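Local atomic coordinates of 5-cytosine DNA methyltransferase (Entamoeba histolytica, PDB entry 3QV2), a protein that probably transfers a methyl group from S-adenosyl-L-methionine to carbon 5 of cytosine in DNA or tRNA, as a member of the Dnmt2 group of C5-methyltransferases. Residues 260-263 against 264-267; 88-91 against 92-95; 48-51 against 52-56; 192-196 against 197-201; 66-69 against 70-73. All coordinates share one frame; numbering follows the deposited sequence.

How the interactions relate
All five contacts are local, each formed where the chain turns into, along or out of a helical turn. Interactions 2 to 5 are partly buried and interaction 1 alone is a surface contact. Interaction 3 lies within helix 45-55, against the central sheet and near bound S-adenosyl-L-homocysteine; its chemistry is aromatic packing plus helical bonds. Interactions 2 and 5 share the start of a helix: Asn90 caps helix 91-94 beyond the predicted catalytic cysteine, and Ser68 caps helix 69-74. Interactions 1 and 4 lie away from the annotated sites, in loops on the two sides of helix 212-218 in the sequence. Interaction 4 is held by neutral hydrogen bonds, whereas interaction 1 is dominated by charge.

Interaction 1: residues 260-263 against 264-267; sequences VKKA and EDLL
Lys262 reaches two acidic residues that follow it in the chain. Its NZ lies 2.8 Å from Glu264 OE1, a salt bridge made on the lone pair of OE1 that faces away from the other carboxylate oxygen. A longer one, 3.5 Å, joins Lys262 NZ to Asp265 OD1. The lysine chain bends at its third torsion (chi3 -56°), which carries CE across the Asp265 carboxylate while NZ goes on toward Glu264. Lys262 and Glu264 run side by side in the same direction, and Lys262 CE sits 3.1 Å from Asp265 OD2. That oxygen also accepts a weak bond from the backbone N of Lys262.

Behind the charges, Asp265 N donates to Lys262 O at 3.2 Å, and Leu266 N donates to Ala263 O at 2.9 Å. These bonds wind residues 262-266 into a turn, which Leu267 N to Glu264 O continues. Away from the charges, Val260 CG2 meets Leu266 CD2 at 3.6 Å, and the valine CB packs on Asp265 CB. Leu266 also touches Ile215 of helix 212-218 and, in loops, Phe257 and Leu271, while Met220 touches Val260 and Ala263.

The turn thus has an apolar side joined to helix 212-218 and a charged side at the surface. One ammonium shared by two carboxylates would probably ease the repulsion between Glu264 and Asp265, although solvent would probably weaken the effect at this exposed site.

Interaction 2: residues 88-91 against 92-95; sequences PYNN and SIMS
The amide of Asn90 crosses the side chain of Ile93 at a slant, OD1 toward the helix backbone and ND2 beside the end of the isoleucine, 3.4 Å from CD1. The Tyr89 ring, a second flat group, has Pro88 CB over the centre of one face, 3.9 Å above the plane, and pairs edge-to-face with Phe134. At the root of this tyrosine, Tyr89 CB lies 4.1 Å from Met94 SD, in a methionine whose chain bends at its last torsion.

Asn90 is the N-cap of helix 91-94. Its CG stands between the backbone N and the carbonyl carbon (chi1 55°), a setting that turns OD1 back over the first turn. There it accepts from Ile93 N at 2.8 Å, in a nearly straight bond (167° at the hydrogen) whose donor is tilted 29° from the amide plane. The backbone O of Asn90 takes Met94 N at 2.9 Å. One residue on, Asn91 O accepts twice from Ser95, from the backbone N and, at 2.7 Å, from OG. Ile93 CG2 closes against Pro88 O at 3.3 Å.

Residues 88-91 follow the predicted active-site Cys86, from which the Tyr89 side chain is about 5 Å away. The Asn90 side chain supplies an acceptor for an amide at the helix start, where no preceding turn can provide one, and its carbonyl dipole would be expected to complement that of the helix.

Interaction 3: residues 48-51 against 52-56; sequences NKIY and SKNFK
Tyr51 and Phe55, one turn apart on helix 45-55, meet through their rings, with Phe55 CD2 over the centre of one tyrosine face, 3.6 Å above the plane. The centroids are 4.6 Å apart and the planes inclined at 44°, an oblique pairing. With chi1 at -170°, the Tyr51 ring swings away from the backbone N and turns one face to Phe55. The tyrosine OH is hydrogen-bonded to Glu15 and Arg24, while the ring rests on Phe38 and Pro40.

Ser52, the residue after Tyr51, donates from N to Asn48 O at 2.7 Å. Its OG turns to Glu57 O, and Asn48 ND2 is hydrogen-bonded to the backbone O of Asp42, a residue that binds S-adenosyl-L-homocysteine.

Ile50 O accepts two donors from Asn54: N at 3.1 Å and ND2 at 2.7 Å, from opposite faces of the carbonyl plane. Asn54 OD1 accepts from Thr290 N. The Asn54 amide therefore links the last turn to a loop far along the sequence, while the aromatic pair joins the helix to strand 36-41 through Tyr51 and to helix 22-29 through Phe55, with the phenol's polar end bound by a carboxylate and a guanidinium.

Interaction 4: residues 192-196 against 197-201; sequences KESMI and SNYLD
Residues 195-199 form a helical turn in which the side chain of Asn198 reaches back to the N-H of Met195, as in the side-chain half of a capping box; it lies in a loop between strand 172-178 and helix 212-218. Among the hydrogen bonds, Met195 N donates to Asn198 OD1 at 2.8 Å, nearly straight at 170°. Asn198 N answers with a bond to Met195 O at 3.0 Å, so the two residues are joined in both directions, backbone to side chain and backbone to backbone. Tyr199 N then bonds to Ile196 O at 3.2 Å, continuing the helical winding.

A further hydrogen bond joins two hydroxyls. A chi1 of 66° swings Ser194 OG to the far end of the tyrosine ring. That ring presents its edge to the preceding backbone, with Tyr199 CE1 3.2 Å from Met195 O.

Leu200 CG also meets the backbone, coming to 3.3 Å from Ile196 O. The apolar contact is slighter, Leu200 CD2 lying 4.3 Å from Ile196 CG2. Ile166 and Pro167 pack on Tyr199, which also touches Ile282 of helix 276-282. Asp201 forms a salt bridge with Lys281 and a hydrogen bond with Thr275, and Ser197 OG bonds to Lys227 O, tying the turn to neighbouring parts of the chain. At the ring's outer end, Tyr199 OH and Ser194 OG share a hydrogen bond of 2.9 Å.

Interaction 5: residues 66-69 against 70-73; sequences SISI and KQIE
Two torsions bring Ser68 and Gln71 together. A chi1 of 70° aims Ser68 OG at the first turn of helix 69-74, and the Gln71 chain runs fully extended from a CG opposite its backbone N (chi1 179°), back toward the residues before the helix. Ser68 is the N-cap: its OG accepts from Gln71 N at 3.2 Å, with an angle of 162° at the hydrogen. The backbone O of Ser68 receives a weak bond from Ile72 N, and the regular helical pattern is established with Glu73 N to Ile69 O at 2.8 Å.

A water bridges Ser68 and Gln71. It accepts from Ser68 N at 2.7 Å, is hydrogen-bonded to Ser68 OG at 2.8 Å, and takes a weak bond from Gln71 NE2. The glutamine amide is thereby joined through solvent to the same serine that its own backbone N already holds.

Ile67 supplies the apolar part of the contact. It crosses both Gln71 and Ile72 at about a right angle: Ile67 CG1 comes to 3.8 Å from Gln71 NE2, and Ile67 CD1 to 3.9 Å from Ile72 CG1. CG2 of Ile67 meets Ile72 CD1, so two branches of one isoleucine touch the other.

The capped turn comes soon after the ligand-binding residues Asn63, Leu64 and Asp65. Ile72 and Ile69 pack on helix 106-115, whose His110 also bonds to Ile67 O. Glu73 OE1 accepts from Ile120 N in the loop after that helix, while Ile67 and Gln71 lean on Phe41 at the end of strand 36-41.

Interaction 1: residues 260-263 against 264-267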
loop_
_atom_site.group_PDB
_atom_site.type_symbol
_atom_site.label_atom_id
_atom_site.label_comp_id
_atom_site.label_asym_id
_atom_site.label_seq_id
_atom_site.Cartn_x
_atom_site.Cartn_y
_atom_site.Cartn_z
ATOM N N VAL A 260 -20.630 -13.233 -20.105
ATOM C CA VAL A 260 -21.863 -13.086 -20.867
ATOM C C VAL A 260 -21.637 -12.211 -22.096
ATOM O O VAL A 260 -20.545 -11.678 -22.295
ATOM C CB VAL A 260 -22.986 -12.475 -20.011
ATOM C CG1 VAL A 260 -23.289 -13.372 -18.824
ATOM C CG2 VAL A 260 -22.596 -11.082 -19.545
ATOM N N LYS A 261 -22.673 -12.066 -22.915
ATOM C CA LYS A 261 -22.571 -11.288 -24.144
ATOM C C LYS A 261 -23.293 -9.950 -24.021
ATOM O O LYS A 261 -22.912 -8.969 -24.660
ATOM C CB LYS A 261 -23.153 -12.076 -25.316
ATOM C CG LYS A 261 -22.604 -13.484 -25.460
ATOM C CD LYS A 261 -23.593 -14.363 -26.207
ATOM C CE LYS A 261 -24.910 -14.454 -25.445
ATOM N NZ LYS A 261 -25.986 -15.121 -26.231
ATOM N N LYS A 262 -24.340 -9.920 -23.204
ATOM C CA LYS A 262 -25.136 -8.711 -23.022
ATOM C C LYS A 262 -25.106 -8.262 -21.566
ATOM O O LYS A 262 -24.974 -9.084 -20.659
ATOM C CB LYS A 262 -26.580 -8.953 -23.461
ATOM C CG LYS A 262 -26.718 -9.519 -24.864
ATOM C CD LYS A 262 -28.126 -10.037 -25.096
ATOM C CE LYS A 262 -28.502 -11.065 -24.041
ATOM N NZ LYS A 262 -29.938 -11.447 -24.106
ATOM N N ALA A 263 -25.226 -6.957 -21.348
ATOM C CA ALA A 263 -25.220 -6.407 -19.999
ATOM C C ALA A 263 -26.419 -6.907 -19.204
ATOM O O ALA A 263 -26.312 -7.187 -18.009
ATOM C CB ALA A 263 -25.205 -4.884 -20.042
ATOM N N GLU A 264 -27.560 -7.031 -19.875
ATOM C CA GLU A 264 -28.792 -7.450 -19.212
ATOM C C GLU A 264 -28.679 -8.853 -18.627
ATOM O O GLU A 264 -29.440 -9.228 -17.738
ATOM C CB GLU A 264 -29.982 -7.376 -20.173
ATOM C CG GLU A 264 -29.920 -8.357 -21.331
ATOM C CD GLU A 264 -31.238 -8.450 -22.076
ATOM O OE1 GLU A 264 -31.335 -9.254 -23.025
ATOM O OE2 GLU A 264 -32.181 -7.721 -21.703
ATOM N N ASP A 265 -27.722 -9.625 -19.134
ATOM C CA ASP A 265 -27.498 -10.982 -18.650
ATOM C C ASP A 265 -26.894 -10.985 -17.249
ATOM O O ASP A 265 -26.875 -12.015 -16.575
ATOM C CB ASP A 265 -26.596 -11.754 -19.613
ATOM C CG ASP A 265 -27.269 -12.028 -20.943
ATOM O OD1 ASP A 265 -28.518 -12.070 -20.979
ATOM O OD2 ASP A 265 -26.552 -12.206 -21.949
ATOM N N LEU A 266 -26.406 -9.827 -16.816
ATOM C CA LEU A 266 -25.791 -9.698 -15.499
ATOM C C LEU A 266 -26.824 -9.330 -14.433
ATOM O O LEU A 266 -26.555 -9.427 -13.237
ATOM C CB LEU A 266 -24.680 -8.646 -15.531
ATOM C CG LEU A 266 -23.490 -8.898 -16.463
ATOM C CD1 LEU A 266 -22.581 -7.679 -16.524
ATOM C CD2 LEU A 266 -22.710 -10.124 -16.027
ATOM N N LEU A 267 -28.006 -8.914 -14.881
ATOM C CA LEU A 267 -29.059 -8.439 -13.983
ATOM C C LEU A 267 -29.358 -9.368 -12.802
ATOM O O LEU A 267 -29.598 -8.903 -11.688
ATOM C CB LEU A 267 -30.344 -8.147 -14.765
ATOM C CG LEU A 267 -30.383 -6.817 -15.519
ATOM C CD1 LEU A 267 -31.656 -6.695 -16.349
ATOM C CD2 LEU A 267 -30.253 -5.650 -14.548
#

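Interaction 2: residues 88-91 against 92-95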
loop_
_atom_site.group_PDB
_atom_site.type_symbol
_atom_site.label_atom_id
_atom_site.label_comp_id
_atom_site.label_asym_id
_atom_site.label_seq_id
_atom_site.Cartn_x
_atom_site.Cartn_y
_atom_site.Cartn_z
ATOM N N PRO A 88 2.630 11.620 -9.334
ATOM C CA PRO A 88 3.602 12.183 -10.280
ATOM C C PRO A 88 4.185 11.159 -11.254
ATOM O O PRO A 88 4.801 11.547 -12.248
ATOM C CB PRO A 88 4.717 12.703 -9.364
ATOM C CG PRO A 88 4.060 12.924 -8.049
ATOM C CD PRO A 88 3.035 11.842 -7.935
ATOM N N TYR A 89 3.990 9.873 -10.981
ATOM C CA TYR A 89 4.721 8.839 -11.706
ATOM C C TYR A 89 3.886 8.057 -12.717
ATOM O O TYR A 89 3.654 6.859 -12.558
ATOM C CB TYR A 89 5.425 7.910 -10.715
ATOM C CG TYR A 89 6.111 8.689 -9.623
ATOM C CD1 TYR A 89 7.221 9.474 -9.902
ATOM C CD2 TYR A 89 5.630 8.672 -8.321
ATOM C CE1 TYR A 89 7.844 10.206 -8.913
ATOM C CE2 TYR A 89 6.249 9.400 -7.325
ATOM C CZ TYR A 89 7.354 10.165 -7.627
ATOM O OH TYR A 89 7.977 10.895 -6.643
ATOM N N ASN A 90 3.441 8.757 -13.755
ATOM C CA ASN A 90 2.841 8.122 -14.921
ATOM C C ASN A 90 3.645 8.497 -16.160
ATOM O O ASN A 90 4.466 9.414 -16.117
ATOM C CB ASN A 90 1.380 8.542 -15.082
ATOM C CG ASN A 90 1.209 10.045 -15.127
ATOM O OD1 ASN A 90 1.552 10.691 -16.117
ATOM N ND2 ASN A 90 0.674 10.611 -14.053
ATOM N N ASN A 91 3.412 7.791 -17.263
ATOM C CA ASN A 91 4.153 8.041 -18.497
ATOM C C ASN A 91 3.932 9.442 -19.063
ATOM O O ASN A 91 4.836 10.026 -19.659
ATOM C CB ASN A 91 3.826 6.978 -19.550
ATOM C CG ASN A 91 4.451 5.632 -19.235
ATOM O OD1 ASN A 91 5.615 5.553 -18.840
ATOM N ND2 ASN A 91 3.679 4.565 -19.404
ATOM N N SER A 92 2.734 9.980 -18.871
ATOM C CA SER A 92 2.419 11.319 -19.352
ATOM C C SER A 92 3.338 12.361 -18.721
ATOM O O SER A 92 3.989 13.138 -19.419
ATOM C CB SER A 92 0.959 11.663 -19.059
ATOM O OG SER A 92 0.646 12.976 -19.496
ATOM N N ILE A 93 3.381 12.365 -17.392
ATOM C CA ILE A 93 4.186 13.319 -16.640
ATOM C C ILE A 93 5.680 13.045 -16.784
ATOM O O ILE A 93 6.479 13.971 -16.906
ATOM C CB ILE A 93 3.822 13.292 -15.142
ATOM C CG1 ILE A 93 2.388 13.781 -14.935
ATOM C CG2 ILE A 93 4.797 14.136 -14.335
ATOM C CD1 ILE A 93 1.917 13.702 -13.499
ATOM N N MET A 94 6.048 11.768 -16.770
ATOM C CA MET A 94 7.453 11.379 -16.798
ATOM C C MET A 94 8.110 11.560 -18.165
ATOM O O MET A 94 9.293 11.890 -18.249
ATOM C CB MET A 94 7.627 9.942 -16.301
ATOM C CG MET A 94 7.477 9.790 -14.793
ATOM S SD MET A 94 7.491 8.070 -14.247
ATOM C CE MET A 94 8.990 7.475 -15.026
ATOM N N SER A 95 7.351 11.342 -19.235
ATOM C CA SER A 95 7.892 11.508 -20.584
ATOM C C SER A 95 8.102 12.985 -20.905
ATOM O O SER A 95 8.777 13.331 -21.874
ATOM C CB SER A 95 6.971 10.866 -21.625
ATOM O OG SER A 95 5.743 11.567 -21.729
#

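Interaction 3: residues 48-51 against 52-56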
loop_
_atom_site.group_PDB
_atom_site.type_symbol
_atom_site.label_atom_id
_atom_site.label_comp_id
_atom_site.label_asym_id
_atom_site.label_seq_id
_atom_site.Cartn_x
_atom_site.Cartn_y
_atom_site.Cartn_z
ATOM N N ASN A 48 -5.452 9.889 8.980
ATOM C CA ASN A 48 -4.949 9.923 10.349
ATOM C C ASN A 48 -5.962 9.396 11.357
ATOM O O ASN A 48 -5.604 8.669 12.280
ATOM C CB ASN A 48 -4.523 11.340 10.737
ATOM C CG ASN A 48 -3.436 11.889 9.836
ATOM O OD1 ASN A 48 -2.733 11.138 9.160
ATOM N ND2 ASN A 48 -3.292 13.210 9.825
ATOM N N LYS A 49 -7.226 9.772 11.182
ATOM C CA LYS A 49 -8.282 9.321 12.082
ATOM C C LYS A 49 -8.357 7.800 12.140
ATOM O O LYS A 49 -8.565 7.222 13.206
ATOM C CB LYS A 49 -9.634 9.919 11.682
ATOM C CG LYS A 49 -9.995 11.177 12.458
ATOM C CD LYS A 49 -10.506 12.280 11.545
ATOM C CE LYS A 49 -11.770 11.864 10.812
ATOM N NZ LYS A 49 -12.295 12.967 9.959
ATOM N N ILE A 50 -8.183 7.156 10.990
ATOM C CA ILE A 50 -8.157 5.701 10.934
ATOM C C ILE A 50 -6.915 5.165 11.640
ATOM O O ILE A 50 -6.993 4.219 12.424
ATOM C CB ILE A 50 -8.180 5.192 9.482
ATOM C CG1 ILE A 50 -9.483 5.609 8.791
ATOM C CG2 ILE A 50 -8.004 3.680 9.449
ATOM C CD1 ILE A 50 -9.605 5.108 7.371
ATOM N N TYR A 51 -5.771 5.785 11.365
ATOM C CA TYR A 51 -4.515 5.387 11.988
ATOM C C TYR A 51 -4.618 5.465 13.507
ATOM O O TYR A 51 -4.338 4.494 14.208
ATOM C CB TYR A 51 -3.368 6.271 11.494
ATOM C CG TYR A 51 -1.998 5.780 11.905
ATOM C CD1 TYR A 51 -1.189 5.092 11.009
ATOM C CD2 TYR A 51 -1.516 5.998 13.188
ATOM C CE1 TYR A 51 0.062 4.638 11.379
ATOM C CE2 TYR A 51 -0.267 5.547 13.568
ATOM C CZ TYR A 51 0.518 4.868 12.659
ATOM O OH TYR A 51 1.763 4.414 13.023
ATOM N N SER A 52 -5.024 6.629 14.005
ATOM C CA SER A 52 -5.143 6.856 15.441
ATOM C C SER A 52 -6.163 5.915 16.079
ATOM O O SER A 52 -5.959 5.429 17.190
ATOM C CB SER A 52 -5.512 8.313 15.724
ATOM O OG SER A 52 -4.470 9.190 15.328
ATOM N N LYS A 53 -7.259 5.661 15.371
ATOM C CA LYS A 53 -8.291 4.751 15.860
ATOM C C LYS A 53 -7.738 3.351 16.109
ATOM O O LYS A 53 -8.063 2.714 17.110
ATOM C CB LYS A 53 -9.459 4.680 14.875
ATOM C CG LYS A 53 -10.423 3.525 15.123
ATOM C CD LYS A 53 -11.173 3.677 16.436
ATOM C CE LYS A 53 -12.155 2.532 16.642
ATOM N NZ LYS A 53 -12.980 2.707 17.869
ATOM N N ASN A 54 -6.899 2.878 15.192
ATOM C CA ASN A 54 -6.359 1.524 15.274
ATOM C C ASN A 54 -5.079 1.404 16.103
ATOM O O ASN A 54 -4.858 0.392 16.768
ATOM C CB ASN A 54 -6.128 0.957 13.871
ATOM C CG ASN A 54 -7.424 0.689 13.130
ATOM O OD1 ASN A 54 -8.032 -0.369 13.286
ATOM N ND2 ASN A 54 -7.855 1.648 12.320
ATOM N N PHE A 55 -4.240 2.435 16.066
ATOM C CA PHE A 55 -2.941 2.372 16.731
ATOM C C PHE A 55 -2.866 3.220 18.000
ATOM O O PHE A 55 -1.849 3.217 18.694
ATOM C CB PHE A 55 -1.821 2.750 15.758
ATOM C CG PHE A 55 -1.691 1.807 14.594
ATOM C CD1 PHE A 55 -1.182 0.532 14.777
ATOM C CD2 PHE A 55 -2.083 2.191 13.322
ATOM C CE1 PHE A 55 -1.064 -0.342 13.713
ATOM C CE2 PHE A 55 -1.965 1.320 12.252
ATOM C CZ PHE A 55 -1.456 0.052 12.449
ATOM N N LYS A 56 -3.943 3.939 18.298
ATOM C CA LYS A 56 -4.032 4.722 19.528
ATOM C C LYS A 56 -2.833 5.649 19.714
ATOM O O LYS A 56 -2.367 5.858 20.834
ATOM C CB LYS A 56 -4.169 3.797 20.739
ATOM C CG LYS A 56 -5.258 2.749 20.592
ATOM C CD LYS A 56 -6.606 3.384 20.299
ATOM C CE LYS A 56 -7.693 2.329 20.173
ATOM N NZ LYS A 56 -9.028 2.926 19.895
#

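Interaction 4: residues 192-196 against 197-201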
loop_
_atom_site.group_PDB
_atom_site.type_symbol
_atom_site.label_atom_id
_atom_site.label_comp_id
_atom_site.label_asym_id
_atom_site.label_seq_id
_atom_site.Cartn_x
_atom_site.Cartn_y
_atom_site.Cartn_z
ATOM N N LYS A 192 0.045 -19.230 3.070
ATOM C CA LYS A 192 -0.921 -20.290 3.329
ATOM C C LYS A 192 -2.044 -20.220 2.306
ATOM O O LYS A 192 -2.694 -19.184 2.164
ATOM C CB LYS A 192 -1.493 -20.151 4.739
ATOM C CG LYS A 192 -0.439 -20.150 5.834
ATOM C CD LYS A 192 -0.004 -21.560 6.188
ATOM C CE LYS A 192 -1.066 -22.269 7.014
ATOM N NZ LYS A 192 -1.296 -21.588 8.320
ATOM N N GLU A 193 -2.269 -21.317 1.590
ATOM C CA GLU A 193 -3.253 -21.324 0.512
ATOM C C GLU A 193 -4.539 -20.607 0.908
ATOM O O GLU A 193 -5.015 -20.727 2.038
ATOM C CB GLU A 193 -3.572 -22.748 0.052
ATOM C CG GLU A 193 -4.468 -22.791 -1.177
ATOM C CD GLU A 193 -5.224 -24.099 -1.318
ATOM O OE1 GLU A 193 -5.062 -24.979 -0.448
ATOM O OE2 GLU A 193 -5.986 -24.241 -2.298
ATOM N N SER A 194 -5.093 -19.855 -0.032
ATOM C CA SER A 194 -6.337 -19.146 0.203
ATOM C C SER A 194 -7.025 -18.834 -1.118
ATOM O O SER A 194 -6.371 -18.689 -2.150
ATOM C CB SER A 194 -6.078 -17.852 0.974
ATOM O OG SER A 194 -5.324 -16.942 0.190
ATOM N N MET A 195 -8.348 -18.743 -1.076
ATOM C CA MET A 195 -9.129 -18.355 -2.239
ATOM C C MET A 195 -9.859 -17.059 -1.912
ATOM O O MET A 195 -9.818 -16.588 -0.776
ATOM C CB MET A 195 -10.133 -19.452 -2.601
ATOM C CG MET A 195 -10.080 -19.899 -4.057
ATOM S SD MET A 195 -8.565 -20.781 -4.485
ATOM C CE MET A 195 -8.720 -22.243 -3.460
ATOM N N ILE A 196 -10.521 -16.479 -2.908
ATOM C CA ILE A 196 -11.306 -15.270 -2.695
ATOM C C ILE A 196 -12.326 -15.509 -1.587
ATOM O O ILE A 196 -12.725 -14.583 -0.878
ATOM C CB ILE A 196 -12.040 -14.845 -3.978
ATOM C CG1 ILE A 196 -11.050 -14.680 -5.134
ATOM C CG2 ILE A 196 -12.823 -13.558 -3.748
ATOM C CD1 ILE A 196 -11.690 -14.175 -6.405
ATOM N N SER A 197 -12.732 -16.766 -1.443
ATOM C CA SER A 197 -13.705 -17.161 -0.431
ATOM C C SER A 197 -13.289 -16.711 0.968
ATOM O O SER A 197 -14.113 -16.231 1.746
ATOM C CB SER A 197 -13.890 -18.682 -0.447
ATOM O OG SER A 197 -14.005 -19.175 -1.773
ATOM N N ASN A 198 -12.004 -16.864 1.278
ATOM C CA ASN A 198 -11.489 -16.606 2.622
ATOM C C ASN A 198 -11.626 -15.160 3.101
ATOM O O ASN A 198 -11.513 -14.885 4.295
ATOM C CB ASN A 198 -10.025 -17.049 2.727
ATOM C CG ASN A 198 -9.848 -18.540 2.503
ATOM O OD1 ASN A 198 -9.661 -18.992 1.373
ATOM N ND2 ASN A 198 -9.901 -19.312 3.583
ATOM N N TYR A 199 -11.870 -14.240 2.176
ATOM C CA TYR A 199 -11.875 -12.821 2.514
ATOM C C TYR A 199 -13.275 -12.215 2.519
ATOM O O TYR A 199 -13.452 -11.044 2.854
ATOM C CB TYR A 199 -10.976 -12.047 1.547
ATOM C CG TYR A 199 -9.578 -12.617 1.419
ATOM C CD1 TYR A 199 -9.305 -13.649 0.530
ATOM C CD2 TYR A 199 -8.532 -12.121 2.188
ATOM C CE1 TYR A 199 -8.031 -14.172 0.409
ATOM C CE2 TYR A 199 -7.255 -12.638 2.073
ATOM C CZ TYR A 199 -7.011 -13.664 1.182
ATOM O OH TYR A 199 -5.744 -14.187 1.060
ATOM N N LEU A 200 -14.269 -13.016 2.155
ATOM C CA LEU A 200 -15.635 -12.525 2.010
ATOM C C LEU A 200 -16.364 -12.403 3.344
ATOM O O LEU A 200 -16.364 -13.338 4.143
ATOM C CB LEU A 200 -16.427 -13.458 1.096
ATOM C CG LEU A 200 -15.878 -13.658 -0.317
ATOM C CD1 LEU A 200 -16.656 -14.743 -1.049
ATOM C CD2 LEU A 200 -15.916 -12.351 -1.091
ATOM N N ASP A 201 -16.985 -11.249 3.578
ATOM C CA ASP A 201 -17.949 -11.120 4.660
ATOM C C ASP A 201 -19.119 -12.042 4.344
ATOM O O ASP A 201 -19.333 -12.407 3.187
ATOM C CB ASP A 201 -18.440 -9.680 4.795
ATOM C CG ASP A 201 -17.315 -8.698 5.029
ATOM O OD1 ASP A 201 -16.225 -9.119 5.469
ATOM O OD2 ASP A 201 -17.524 -7.494 4.779
#

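Interaction 5: residues 66-69 against 70-73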
loop_
_atom_site.group_PDB
_atom_site.type_symbol
_atom_site.label_atom_id
_atom_site.label_comp_id
_atom_site.label_asym_id
_atom_site.label_seq_id
_atom_site.Cartn_x
_atom_site.Cartn_y
_atom_site.Cartn_z
ATOM N N SER A 66 8.659 20.734 4.086
ATOM C CA SER A 66 9.539 21.709 4.722
ATOM C C SER A 66 10.007 21.313 6.121
ATOM O O SER A 66 10.665 22.103 6.797
ATOM C CB SER A 66 8.842 23.070 4.792
ATOM O OG SER A 66 7.678 23.001 5.602
ATOM N N ILE A 67 9.672 20.103 6.558
ATOM C CA ILE A 67 10.055 19.662 7.898
ATOM C C ILE A 67 11.569 19.765 8.105
ATOM O O ILE A 67 12.354 19.369 7.242
ATOM C CB ILE A 67 9.568 18.230 8.204
ATOM C CG1 ILE A 67 9.819 17.886 9.675
ATOM C CG2 ILE A 67 10.244 17.226 7.285
ATOM C CD1 ILE A 67 9.206 16.575 10.118
ATOM N N SER A 68 11.971 20.307 9.250
ATOM C CA SER A 68 13.381 20.565 9.519
ATOM C C SER A 68 14.136 19.299 9.902
ATOM O O SER A 68 13.541 18.326 10.367
ATOM C CB SER A 68 13.533 21.612 10.626
ATOM O OG SER A 68 13.127 21.089 11.882
ATOM N N ILE A 69 15.450 19.319 9.702
ATOM C CA ILE A 69 16.302 18.206 10.097
ATOM C C ILE A 69 16.197 17.995 11.602
ATOM O O ILE A 69 16.056 16.868 12.076
ATOM C CB ILE A 69 17.775 18.472 9.744
ATOM C CG1 ILE A 69 17.910 18.910 8.283
ATOM C CG2 ILE A 69 18.620 17.238 10.021
ATOM C CD1 ILE A 69 19.319 19.295 7.888
ATOM N N LYS A 70 16.263 19.097 12.342
ATOM C CA LYS A 70 16.220 19.072 13.800
ATOM C C LYS A 70 15.027 18.282 14.334
ATOM O O LYS A 70 15.180 17.435 15.213
ATOM C CB LYS A 70 16.179 20.501 14.347
ATOM C CG LYS A 70 16.189 20.596 15.865
ATOM C CD LYS A 70 17.590 20.851 16.397
ATOM C CE LYS A 70 17.560 21.184 17.879
ATOM N NZ LYS A 70 18.887 21.643 18.376
ATOM N N GLN A 71 13.841 18.567 13.803
ATOM C CA GLN A 71 12.630 17.889 14.253
ATOM C C GLN A 71 12.698 16.392 13.974
ATOM O O GLN A 71 12.308 15.577 14.810
ATOM C CB GLN A 71 11.389 18.498 13.602
ATOM C CG GLN A 71 10.091 17.819 14.010
ATOM C CD GLN A 71 8.861 18.538 13.494
ATOM O OE1 GLN A 71 7.746 18.023 13.577
ATOM N NE2 GLN A 71 9.057 19.738 12.959
ATOM N N ILE A 72 13.197 16.034 12.796
ATOM C CA ILE A 72 13.347 14.630 12.434
ATOM C C ILE A 72 14.354 13.922 13.339
ATOM O O ILE A 72 14.108 12.812 13.810
ATOM C CB ILE A 72 13.775 14.467 10.965
ATOM C CG1 ILE A 72 12.574 14.668 10.035
ATOM C CG2 ILE A 72 14.389 13.096 10.737
ATOM C CD1 ILE A 72 12.932 14.648 8.569
ATOM N N GLU A 73 15.483 14.576 13.587
ATOM C CA GLU A 73 16.551 13.982 14.380
ATOM C C GLU A 73 16.163 13.880 15.856
ATOM O O GLU A 73 16.634 12.993 16.568
ATOM C CB GLU A 73 17.844 14.787 14.214
ATOM C CG GLU A 73 19.111 13.958 14.346
ATOM C CD GLU A 73 20.359 14.730 13.962
ATOM O OE1 GLU A 73 21.179 14.191 13.188
ATOM O OE2 GLU A 73 20.527 15.873 14.437
HETATM O O HOH W 1 10.417 21.344 11.257
#